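Local structure of type II restriction enzyme BsoBI (Geobacillus stearothermophilus, 1DC1) at residues L120-G123 with D124-G127; G128-R131 with N132-G135. The protein recognises the double-stranded DNA sequence 5'-CYCGRG-3' as a homodimer and cleaves it after the first cytosine. All coordinates share one frame; numbering follows the deposited sequence.

Interactions 1 and 2 follow each other directly along one helix, 110-152, with their centres 12 Å apart: residues 120-127 make up interaction 1 and residues 128-135 interaction 2. The first lies about 18 Å from the centre of the chain, against the second subunit and the short helix 69-75; the second is about 6 Å from that centre and lies nearer the predicted metal site. Both lie against bound DNA, at a sugar-phosphate backbone in interaction 1 and mainly in the minor groove in interaction 2. One helix thus joins dimer contacts to base recognition, in keeping with an enzyme that encircles its DNA.

Interaction 1: residues L120-G123 with D124-G127; sequences LFQG and DSLG. With nucleotides of chain B.
L126 N gives Q122 O a bond of 2.9 Å (N-H...O 162°), and one residue on, G127 N reaches G123 O at 3.0 Å; both are regular i to i-4 bonds of the long α-helix 110-152. Just before them, D124 N makes a 3-10-like i to i-3 bond to F121 O at 3.1 Å, with a more bent N-H...O angle of 144° and the donor standing above the carbonyl plane.

D124 and S125 put the DNA side of this turn against the backbone of chain B. The carboxylate of D124 lies along the deoxyribose of DA9, with OD2 3.1 Å from C5' and OD1 near the ring oxygen O4'. R131 NH1 of the second subunit forms a long, weak ion pair with OD2 and may partly offset its charge. S125 holds OG anti to its own backbone N (chi1 171°), which brings the hydroxyl to 3.5 Å from O5' of DG10, the ester oxygen that joins the DG10 phosphate to its C5'.

Away from the DNA the packing is shared with other helices. L126 sends its branched end toward R38 and Y42 of helix 21-53 and onto F121 of the second subunit, while F121 and Q122 rest on Y74 of helix 69-75. D124 packs on G127 of the second subunit, where no side chain stands in the way, another of the points at which the two copies of this helix meet. Q122 reaches outward from the helix to touch Y42 as well as Y74, and on that side S125 CB sits 3.2 Å from Q122 O, with Q122 NE2 4.4 Å from the same CB.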
loop_
_atom_site.group_PDB
_atom_site.type_symbol
_atom_site.label_atom_id
_atom_site.label_comp_id
_atom_site.label_asym_id
_atom_site.label_seq_id
_atom_site.Cartn_x
_atom_site.Cartn_y
_atom_site.Cartn_z
ATOM N N LEU D 120 -6.609 -6.568 18.354
ATOM C CA LEU D 120 -6.900 -5.453 17.497
ATOM C C LEU D 120 -5.629 -4.998 16.738
ATOM O O LEU D 120 -5.700 -4.774 15.538
ATOM C CB LEU D 120 -7.440 -4.283 18.328
ATOM C CG LEU D 120 -7.774 -3.032 17.504
ATOM C CD1 LEU D 120 -8.988 -3.411 16.617
ATOM C CD2 LEU D 120 -8.031 -1.792 18.423
ATOM N N PHE D 121 -4.500 -4.815 17.440
ATOM C CA PHE D 121 -3.272 -4.381 16.758
ATOM C C PHE D 121 -2.627 -5.531 15.947
ATOM O O PHE D 121 -2.090 -5.304 14.865
ATOM C CB PHE D 121 -2.275 -3.745 17.763
ATOM C CG PHE D 121 -2.794 -2.466 18.415
ATOM C CD1 PHE D 121 -3.445 -1.495 17.662
ATOM C CD2 PHE D 121 -2.739 -2.305 19.769
ATOM C CE1 PHE D 121 -4.048 -0.393 18.269
ATOM C CE2 PHE D 121 -3.331 -1.217 20.377
ATOM C CZ PHE D 121 -3.989 -0.263 19.642
ATOM N N GLN D 122 -2.715 -6.764 16.440
ATOM C CA GLN D 122 -2.172 -7.930 15.716
ATOM C C GLN D 122 -2.945 -8.126 14.376
ATOM O O GLN D 122 -2.437 -8.709 13.441
ATOM C CB GLN D 122 -2.280 -9.191 16.586
ATOM C CG GLN D 122 -1.126 -9.324 17.576
ATOM C CD GLN D 122 0.185 -9.760 16.912
ATOM O OE1 GLN D 122 1.224 -9.095 17.023
ATOM N NE2 GLN D 122 0.143 -10.882 16.222
ATOM N N GLY D 123 -4.180 -7.641 14.294
ATOM C CA GLY D 123 -4.920 -7.763 13.053
ATOM C C GLY D 123 -4.211 -7.045 11.910
ATOM O O GLY D 123 -4.300 -7.455 10.757
ATOM N N ASP D 124 -3.502 -5.959 12.210
ATOM C CA ASP D 124 -2.790 -5.230 11.147
ATOM C C ASP D 124 -1.574 -6.087 10.740
ATOM O O ASP D 124 -1.152 -6.066 9.588
ATOM C CB ASP D 124 -2.344 -3.859 11.663
ATOM C CG ASP D 124 -2.314 -2.763 10.568
ATOM O OD1 ASP D 124 -2.509 -3.019 9.370
ATOM O OD2 ASP D 124 -2.095 -1.611 10.944
ATOM N N SER D 125 -1.019 -6.830 11.695
ATOM C CA SER D 125 0.111 -7.741 11.403
ATOM C C SER D 125 -0.357 -8.888 10.485
ATOM O O SER D 125 0.352 -9.220 9.524
ATOM C CB SER D 125 0.699 -8.347 12.690
ATOM O OG SER D 125 1.627 -9.360 12.366
ATOM N N LEU D 126 -1.523 -9.496 10.791
ATOM C CA LEU D 126 -2.074 -10.553 9.950
ATOM C C LEU D 126 -2.316 -9.971 8.562
ATOM O O LEU D 126 -1.973 -10.595 7.602
ATOM C CB LEU D 126 -3.377 -11.143 10.521
ATOM C CG LEU D 126 -4.127 -12.104 9.556
ATOM C CD1 LEU D 126 -3.303 -13.322 9.215
ATOM C CD2 LEU D 126 -5.438 -12.522 10.144
ATOM N N GLY D 127 -2.889 -8.769 8.474
ATOM C CA GLY D 127 -3.103 -8.100 7.200
ATOM C C GLY D 127 -1.804 -7.973 6.414
ATOM O O GLY D 127 -1.801 -8.252 5.212
ATOM P P DA B 9 2.443 0.340 10.894
ATOM O OP1 DA B 9 1.199 1.039 11.316
ATOM O OP2 DA B 9 3.727 0.736 11.533
ATOM O "O5'" DA B 9 2.289 -1.261 10.994
ATOM C "C5'" DA B 9 0.996 -1.928 11.153
ATOM C "C4'" DA B 9 0.960 -3.211 10.356
ATOM O "O4'" DA B 9 0.654 -2.975 8.968
ATOM C "C3'" DA B 9 2.251 -4.015 10.319
ATOM O "O3'" DA B 9 2.448 -4.718 11.550
ATOM C "C2'" DA B 9 2.045 -4.902 9.097
ATOM C "C1'" DA B 9 1.264 -3.982 8.161
ATOM N N9 DA B 9 2.143 -3.306 7.203
ATOM C C8 DA B 9 2.897 -2.163 7.407
ATOM N N7 DA B 9 3.605 -1.812 6.364
ATOM C C5 DA B 9 3.300 -2.772 5.403
ATOM C C6 DA B 9 3.724 -2.959 4.067
ATOM N N6 DA B 9 4.567 -2.160 3.421
ATOM N N1 DA B 9 3.231 -4.017 3.410
ATOM C C2 DA B 9 2.373 -4.838 4.031
ATOM N N3 DA B 9 1.901 -4.771 5.259
ATOM C C4 DA B 9 2.404 -3.701 5.905
ATOM P P DG B 10 3.821 -5.503 11.807
ATOM O OP1 DG B 10 3.770 -5.901 13.240
ATOM O OP2 DG B 10 4.947 -4.676 11.320
ATOM O "O5'" DG B 10 3.595 -6.812 10.934
ATOM C "C5'" DG B 10 4.667 -7.549 10.383
ATOM C "C4'" DG B 10 4.212 -8.205 9.097
ATOM O "O4'" DG B 10 3.733 -7.195 8.189
ATOM C "C3'" DG B 10 5.375 -8.874 8.377
ATOM O "O3'" DG B 10 5.380 -10.241 8.690
ATOM C "C2'" DG B 10 5.082 -8.679 6.907
ATOM C "C1'" DG B 10 4.323 -7.363 6.896
ATOM N N9 DG B 10 5.154 -6.197 6.630
ATOM C C8 DG B 10 5.364 -5.129 7.478
ATOM N N7 DG B 10 6.069 -4.179 6.934
ATOM C C5 DG B 10 6.365 -4.657 5.657
ATOM C C6 DG B 10 7.104 -4.044 4.572
ATOM O O6 DG B 10 7.696 -2.960 4.559
ATOM N N1 DG B 10 7.126 -4.864 3.431
ATOM C C2 DG B 10 6.583 -6.140 3.364
ATOM N N2 DG B 10 6.761 -6.810 2.183
ATOM N N3 DG B 10 5.923 -6.725 4.378
ATOM C C4 DG B 10 5.836 -5.919 5.471
#

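Interaction 2: residues G128-R131 with N132-G135; sequences GTMR and NIAG. With nucleotides of chain B; nucleotides of chain A.
N132 ND2 is gripped from two sides, giving one bond to G128 O at 3.0 Å and another to N3 of DG10 (chain B) at 2.9 Å. The same amide takes N2 of that guanine on OD1, 2.9 Å and nearly straight at 174°. This paired contact reads the minor-groove edge of the base, and the bond to G128 O fixes the rotation of the amide. G128 itself, with no side chain, lets its CA come within 3.6 Å of O4' of DG10.

R131, a DNA-contacting residue, runs extended from CG to NE into the groove beside the other strand. O4' of DG8 (chain A) lies 3.1 Å above one face of the guanidinium, offset toward the rim, while O2 of DC7 (chain A) and N3 of DG8 lie in plane at its edge. NH2 is hydrogen-bonded to a further DNA sugar; NH1 bonds weakly to G127 O. A leucine in place of R131 would probably leave that sugar without its donor and D124 of the second subunit without its weak charge partner.

On the opposite flank I133 CD1 meets T129 CG2 at 3.6 Å and M130 SD at 3.9 Å. M130 packs on F31, E34 and R38, so helix 21-53 covers this flank, while G135 lies about 8 Å from the side chains of K242, on strand 235-242, and D212, predicted residues of the catalytic magnesium site of this PD-(D/E)XK-clan nuclease.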
loop_
_atom_site.group_PDB
_atom_site.type_symbol
_atom_site.label_atom_id
_atom_site.label_comp_id
_atom_site.label_asym_id
_atom_site.label_seq_id
_atom_site.Cartn_x
_atom_site.Cartn_y
_atom_site.Cartn_z
ATOM N N GLY D 128 -0.712 -7.587 7.086
ATOM C CA GLY D 128 0.594 -7.481 6.454
ATOM C C GLY D 128 1.061 -8.820 5.915
ATOM O O GLY D 128 1.530 -8.908 4.779
ATOM N N THR D 129 0.913 -9.866 6.717
ATOM C CA THR D 129 1.286 -11.217 6.348
ATOM C C THR D 129 0.510 -11.673 5.101
ATOM O O THR D 129 1.093 -12.228 4.152
ATOM C CB THR D 129 1.001 -12.131 7.522
ATOM O OG1 THR D 129 2.125 -12.059 8.412
ATOM C CG2 THR D 129 0.739 -13.564 7.076
ATOM N N MET D 130 -0.791 -11.413 5.091
ATOM C CA MET D 130 -1.670 -11.793 3.981
ATOM C C MET D 130 -1.256 -11.097 2.660
ATOM O O MET D 130 -1.308 -11.700 1.602
ATOM C CB MET D 130 -3.115 -11.448 4.345
ATOM C CG MET D 130 -3.818 -12.465 5.254
ATOM S SD MET D 130 -3.639 -14.170 4.625
ATOM C CE MET D 130 -4.298 -14.049 3.009
ATOM N N ARG D 131 -0.873 -9.819 2.709
ATOM C CA ARG D 131 -0.446 -9.097 1.493
ATOM C C ARG D 131 0.807 -9.790 0.898
ATOM O O ARG D 131 0.903 -9.982 -0.293
ATOM C CB ARG D 131 -0.216 -7.596 1.847
ATOM C CG ARG D 131 -1.594 -6.874 2.194
ATOM C CD ARG D 131 -1.392 -5.448 2.771
ATOM N NE ARG D 131 -2.616 -4.624 2.884
ATOM C CZ ARG D 131 -3.645 -4.932 3.675
ATOM N NH1 ARG D 131 -3.617 -6.023 4.398
ATOM N NH2 ARG D 131 -4.652 -4.105 3.833
ATOM N N ASN D 132 1.722 -10.241 1.753
ATOM C CA ASN D 132 2.925 -10.941 1.319
ATOM C C ASN D 132 2.528 -12.321 0.780
ATOM O O ASN D 132 3.077 -12.777 -0.224
ATOM C CB ASN D 132 3.929 -11.074 2.494
ATOM C CG ASN D 132 4.715 -9.780 2.744
ATOM O OD1 ASN D 132 5.680 -9.498 2.050
ATOM N ND2 ASN D 132 4.286 -8.992 3.719
ATOM N N ILE D 133 1.566 -12.982 1.426
ATOM C CA ILE D 133 1.109 -14.291 0.963
ATOM C C ILE D 133 0.523 -14.202 -0.461
ATOM O O ILE D 133 0.843 -15.020 -1.323
ATOM C CB ILE D 133 0.084 -14.862 1.933
ATOM C CG1 ILE D 133 0.815 -15.421 3.163
ATOM C CG2 ILE D 133 -0.701 -15.941 1.237
ATOM C CD1 ILE D 133 -0.063 -15.774 4.354
ATOM N N ALA D 134 -0.327 -13.210 -0.690
ATOM C CA ALA D 134 -0.915 -12.986 -1.993
ATOM C C ALA D 134 0.182 -12.843 -3.043
ATOM O O ALA D 134 0.053 -13.357 -4.160
ATOM C CB ALA D 134 -1.724 -11.753 -1.976
ATOM N N GLY D 135 1.264 -12.138 -2.702
ATOM C CA GLY D 135 2.342 -11.970 -3.650
ATOM C C GLY D 135 3.028 -13.279 -4.012
ATOM O O GLY D 135 3.288 -13.571 -5.187
ATOM P P DG B 10 3.821 -5.503 11.807
ATOM O OP1 DG B 10 3.770 -5.901 13.240
ATOM O OP2 DG B 10 4.947 -4.676 11.320
ATOM O "O5'" DG B 10 3.595 -6.812 10.934
ATOM C "C5'" DG B 10 4.667 -7.549 10.383
ATOM C "C4'" DG B 10 4.212 -8.205 9.097
ATOM O "O4'" DG B 10 3.733 -7.195 8.189
ATOM C "C3'" DG B 10 5.375 -8.874 8.377
ATOM O "O3'" DG B 10 5.380 -10.241 8.690
ATOM C "C2'" DG B 10 5.082 -8.679 6.907
ATOM C "C1'" DG B 10 4.323 -7.363 6.896
ATOM N N9 DG B 10 5.154 -6.197 6.630
ATOM C C8 DG B 10 5.364 -5.129 7.478
ATOM N N7 DG B 10 6.069 -4.179 6.934
ATOM C C5 DG B 10 6.365 -4.657 5.657
ATOM C C6 DG B 10 7.104 -4.044 4.572
ATOM O O6 DG B 10 7.696 -2.960 4.559
ATOM N N1 DG B 10 7.126 -4.864 3.431
ATOM C C2 DG B 10 6.583 -6.140 3.364
ATOM N N2 DG B 10 6.761 -6.810 2.183
ATOM N N3 DG B 10 5.923 -6.725 4.378
ATOM C C4 DG B 10 5.836 -5.919 5.471
ATOM P P DC A 7 1.862 -8.224 -5.066
ATOM O OP1 DC A 7 1.264 -9.345 -5.813
ATOM O OP2 DC A 7 2.373 -7.031 -5.804
ATOM O "O5'" DC A 7 0.802 -7.679 -4.023
ATOM C "C5'" DC A 7 0.123 -8.565 -3.105
ATOM C "C4'" DC A 7 -0.830 -7.777 -2.233
ATOM O "O4'" DC A 7 -0.132 -6.793 -1.409
ATOM C "C3'" DC A 7 -1.929 -7.022 -2.994
ATOM O "O3'" DC A 7 -3.141 -7.138 -2.283
ATOM C "C2'" DC A 7 -1.510 -5.574 -2.868
ATOM C "C1'" DC A 7 -0.782 -5.534 -1.535
ATOM N N1 DC A 7 0.221 -4.453 -1.486
ATOM C C2 DC A 7 0.184 -3.528 -0.405
ATOM O O2 DC A 7 -0.541 -3.776 0.590
ATOM N N3 DC A 7 0.960 -2.408 -0.461
ATOM C C4 DC A 7 1.803 -2.234 -1.492
ATOM N N4 DC A 7 2.532 -1.114 -1.526
ATOM C C5 DC A 7 1.933 -3.215 -2.546
ATOM C C6 DC A 7 1.136 -4.288 -2.500
ATOM P P DG A 8 -4.564 -7.189 -3.038
ATOM O OP1 DG A 8 -4.879 -8.582 -3.311
ATOM O OP2 DG A 8 -4.658 -6.192 -4.112
ATOM O "O5'" DG A 8 -5.551 -6.785 -1.849
ATOM C "C5'" DG A 8 -5.482 -7.441 -0.539
ATOM C "C4'" DG A 8 -5.805 -6.442 0.550
ATOM O "O4'" DG A 8 -4.778 -5.421 0.540
ATOM C "C3'" DG A 8 -7.146 -5.717 0.340
ATOM O "O3'" DG A 8 -7.705 -5.334 1.611
ATOM C "C2'" DG A 8 -6.716 -4.429 -0.345
ATOM C "C1'" DG A 8 -5.364 -4.147 0.341
ATOM N N9 DG A 8 -4.438 -3.307 -0.424
ATOM C C8 DG A 8 -4.180 -3.401 -1.777
ATOM N N7 DG A 8 -3.362 -2.476 -2.210
ATOM C C5 DG A 8 -3.037 -1.733 -1.075
ATOM C C6 DG A 8 -2.201 -0.559 -0.924
ATOM O O6 DG A 8 -1.581 0.051 -1.786
ATOM N N1 DG A 8 -2.162 -0.109 0.395
ATOM C C2 DG A 8 -2.842 -0.693 1.447
ATOM N N2 DG A 8 -2.675 -0.148 2.657
ATOM N N3 DG A 8 -3.638 -1.766 1.320
ATOM C C4 DG A 8 -3.685 -2.235 0.043
#